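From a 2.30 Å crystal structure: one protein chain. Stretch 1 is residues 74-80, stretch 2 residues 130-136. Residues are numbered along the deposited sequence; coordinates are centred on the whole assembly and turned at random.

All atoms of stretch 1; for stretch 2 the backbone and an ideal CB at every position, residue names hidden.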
# COMPACT_ATOMS: atom_id res chain seq x y z
N MET A 74 0.05 5.12 0.80
CA MET A 74 1.04 5.24 -0.28
C MET A 74 0.82 4.21 -1.41
O MET A 74 1.01 4.50 -2.59
CB MET A 74 2.43 5.08 0.31
CG MET A 74 2.84 6.17 1.30
SD MET A 74 4.33 5.55 2.46
CE MET A 74 5.10 7.28 3.05
N MET A 75 0.40 3.01 -1.06
CA MET A 75 0.05 1.99 -2.05
C MET A 75 -1.02 2.52 -3.03
O MET A 75 -0.87 2.35 -4.24
CB MET A 75 -0.42 0.73 -1.34
CG MET A 75 -0.81 -0.42 -2.26
SD MET A 75 -2.66 -0.26 -2.89
CE MET A 75 -3.67 -0.44 -1.17
N THR A 76 -2.05 3.20 -2.53
CA THR A 76 -3.12 3.71 -3.39
C THR A 76 -2.59 4.72 -4.39
O THR A 76 -2.99 4.72 -5.54
CB THR A 76 -4.26 4.40 -2.58
OG1 THR A 76 -3.78 5.62 -1.98
CG2 THR A 76 -4.76 3.54 -1.43
N ASP A 77 -1.71 5.60 -3.94
CA ASP A 77 -1.14 6.59 -4.82
C ASP A 77 -0.37 5.88 -5.94
O ASP A 77 -0.40 6.32 -7.09
CB ASP A 77 -0.16 7.48 -4.06
CG ASP A 77 -0.82 8.57 -3.24
OD1 ASP A 77 -2.05 8.73 -3.26
OD2 ASP A 77 -0.13 9.33 -2.55
N ALA A 78 0.32 4.80 -5.59
CA ALA A 78 1.27 4.14 -6.50
C ALA A 78 0.61 3.31 -7.58
O ALA A 78 1.23 3.04 -8.60
CB ALA A 78 2.23 3.24 -5.72
N VAL A 79 -0.62 2.88 -7.34
CA VAL A 79 -1.25 1.88 -8.20
C VAL A 79 -2.42 2.43 -9.01
O VAL A 79 -2.89 1.78 -9.95
CB VAL A 79 -1.72 0.66 -7.38
CG1 VAL A 79 -0.55 0.06 -6.60
CG2 VAL A 79 -2.88 1.00 -6.47
N ILE A 80 -2.89 3.62 -8.64
CA ILE A 80 -4.10 4.17 -9.22
C ILE A 80 -3.87 4.35 -10.71
O ILE A 80 -2.97 5.08 -11.15
CB ILE A 80 -4.52 5.50 -8.47
CG1 ILE A 80 -6.00 5.83 -8.71
CG2 ILE A 80 -3.62 6.67 -8.83
CD1 ILE A 80 -6.45 5.76 -10.12
N UNK A 130 0.56 -5.45 3.97
CA UNK A 130 -0.87 -5.73 4.07
C UNK A 130 -1.70 -5.13 2.94
O UNK A 130 -2.48 -5.81 2.29
CB UNK A 130 -1.40 -5.21 5.41
N UNK A 131 -1.53 -3.84 2.71
CA UNK A 131 -2.28 -3.14 1.67
C UNK A 131 -1.98 -3.73 0.29
O UNK A 131 -2.89 -3.96 -0.52
CB UNK A 131 -1.95 -1.65 1.69
N UNK A 132 -0.70 -3.98 0.05
CA UNK A 132 -0.29 -4.52 -1.23
C UNK A 132 -0.96 -5.86 -1.51
O UNK A 132 -1.38 -6.10 -2.62
CB UNK A 132 1.23 -4.67 -1.28
N UNK A 133 -1.11 -6.68 -0.48
CA UNK A 133 -1.71 -8.01 -0.63
C UNK A 133 -3.22 -7.95 -0.76
O UNK A 133 -3.83 -8.81 -1.37
CB UNK A 133 -1.34 -8.90 0.56
N UNK A 134 -3.83 -6.91 -0.20
CA UNK A 134 -5.27 -6.70 -0.39
C UNK A 134 -5.51 -6.23 -1.81
O UNK A 134 -6.58 -6.42 -2.37
CB UNK A 134 -5.83 -5.69 0.62
N UNK A 135 -4.49 -5.61 -2.39
CA UNK A 135 -4.53 -5.23 -3.78
C UNK A 135 -4.41 -6.47 -4.64
O UNK A 135 -5.22 -6.66 -5.54
CB UNK A 135 -3.42 -4.23 -4.11
N UNK A 136 -3.41 -7.31 -4.37
CA UNK A 136 -3.20 -8.54 -5.14
C UNK A 136 -4.51 -9.33 -5.27
O UNK A 136 -4.86 -9.83 -6.35
CB UNK A 136 -2.12 -9.40 -4.48

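Stretch 1 is helical from Met74 to Val79, and stretch 2 has a helical backbone throughout. The two axes come within 9.9 Å of each other at an angle of 45°. Stretch 1 offers an apolar surface here: Met75, Ala78 and Val79 direct their CB atoms toward stretch 2. Contacts across the gap should therefore be apolar.

Position 130 has helical angles, and its CB has nothing of stretch 1 within 5.5 Å. Stretch 1 sets no limit on the side chain. The residue is Leu130, which makes no contact with stretch 1.

Position 131 points its CB toward stretch 1. The ideal CB already lies 3.5 Å from Met75 CE. CE lies to the side of CB and leaves little room on that side, so a small residue such as alanine, perhaps glycine or serine, fits easily and a larger one would have to turn another way. The residue is Ala131. Its CB packs against Met75 CE at 3.6 Å.

Position 132 has the closest backbone approach, with its CA 6.6 Å from the CA of Met75. Its CB points sideways, and the ideal CB is 4.8 Å from Met75 CG. There is room for a side chain to extend along the flank of Met75 toward Ala78. A large apolar group would fill it; leucine, methionine, phenylalanine or tryptophan could each be considered. The residue is Trp132, with chi1 in m. Met75 CG sits over one face of its six-membered ring, 3.5 Å from the centroid and 11° off the normal, a CH-pi contact. Farther along the ring, Trp132 CZ3 meets Val79 CG1 at 3.6 Å, and Trp132 CH2 meets Ala78 CB at 3.9 Å.

Position 133 has its CB out of reach of stretch 1. Polar or apolar residues would serve equally. It is Asn133, without a contact here.

Position 134 points sideways, with nothing of stretch 1 within 5.5 Å of its ideal CB. The choice is open as far as stretch 1 goes. It is Ala134, whose CB is 6.0 Å from Met75 CE, too far for contact.

Position 135 points toward stretch 1. Its ideal CB is 4.2 Å from Met75 SD, and Val79 lies farther along. The space suits a medium apolar side chain such as leucine, isoleucine or methionine. The residue is Leu135, with chi1 in t and chi2 in p. Its CD2 reaches both neighbours, 3.8 Å from Met75 SD and 3.4 Å from Val79 CG1.

Position 136 is again out of reach, and a long polar residue is as acceptable as any. It is Lys136, extended and clear of stretch 1.

Stretch 2 130-136: LAWNALK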
# COMPACT_ATOMS: atom_id res chain seq x y z
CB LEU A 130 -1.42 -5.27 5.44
CG LEU A 130 -2.90 -5.51 5.78
CD1 LEU A 130 -3.42 -6.88 5.42
CD2 LEU A 130 -3.12 -5.28 7.27
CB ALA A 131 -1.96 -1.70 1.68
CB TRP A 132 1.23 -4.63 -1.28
CG TRP A 132 1.86 -3.29 -1.32
CD1 TRP A 132 2.35 -2.59 -0.25
CD2 TRP A 132 2.01 -2.45 -2.46
NE1 TRP A 132 2.81 -1.37 -0.67
CE2 TRP A 132 2.63 -1.26 -2.02
CE3 TRP A 132 1.70 -2.58 -3.82
CZ2 TRP A 132 2.94 -0.21 -2.89
CZ3 TRP A 132 1.99 -1.54 -4.69
CH2 TRP A 132 2.62 -0.38 -4.22
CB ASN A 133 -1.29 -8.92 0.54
CG ASN A 133 0.23 -9.10 0.62
OD1 ASN A 133 0.74 -9.75 1.52
ND2 ASN A 133 0.96 -8.46 -0.31
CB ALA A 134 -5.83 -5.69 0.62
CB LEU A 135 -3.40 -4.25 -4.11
CG LEU A 135 -3.37 -3.77 -5.56
CD1 LEU A 135 -4.72 -3.22 -5.97
CD2 LEU A 135 -2.31 -2.72 -5.74
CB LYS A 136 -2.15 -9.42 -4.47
CG LYS A 136 -0.69 -8.93 -4.64
CD LYS A 136 0.22 -10.10 -4.30
CE LYS A 136 1.66 -9.71 -4.11
NZ LYS A 136 2.32 -10.83 -3.36
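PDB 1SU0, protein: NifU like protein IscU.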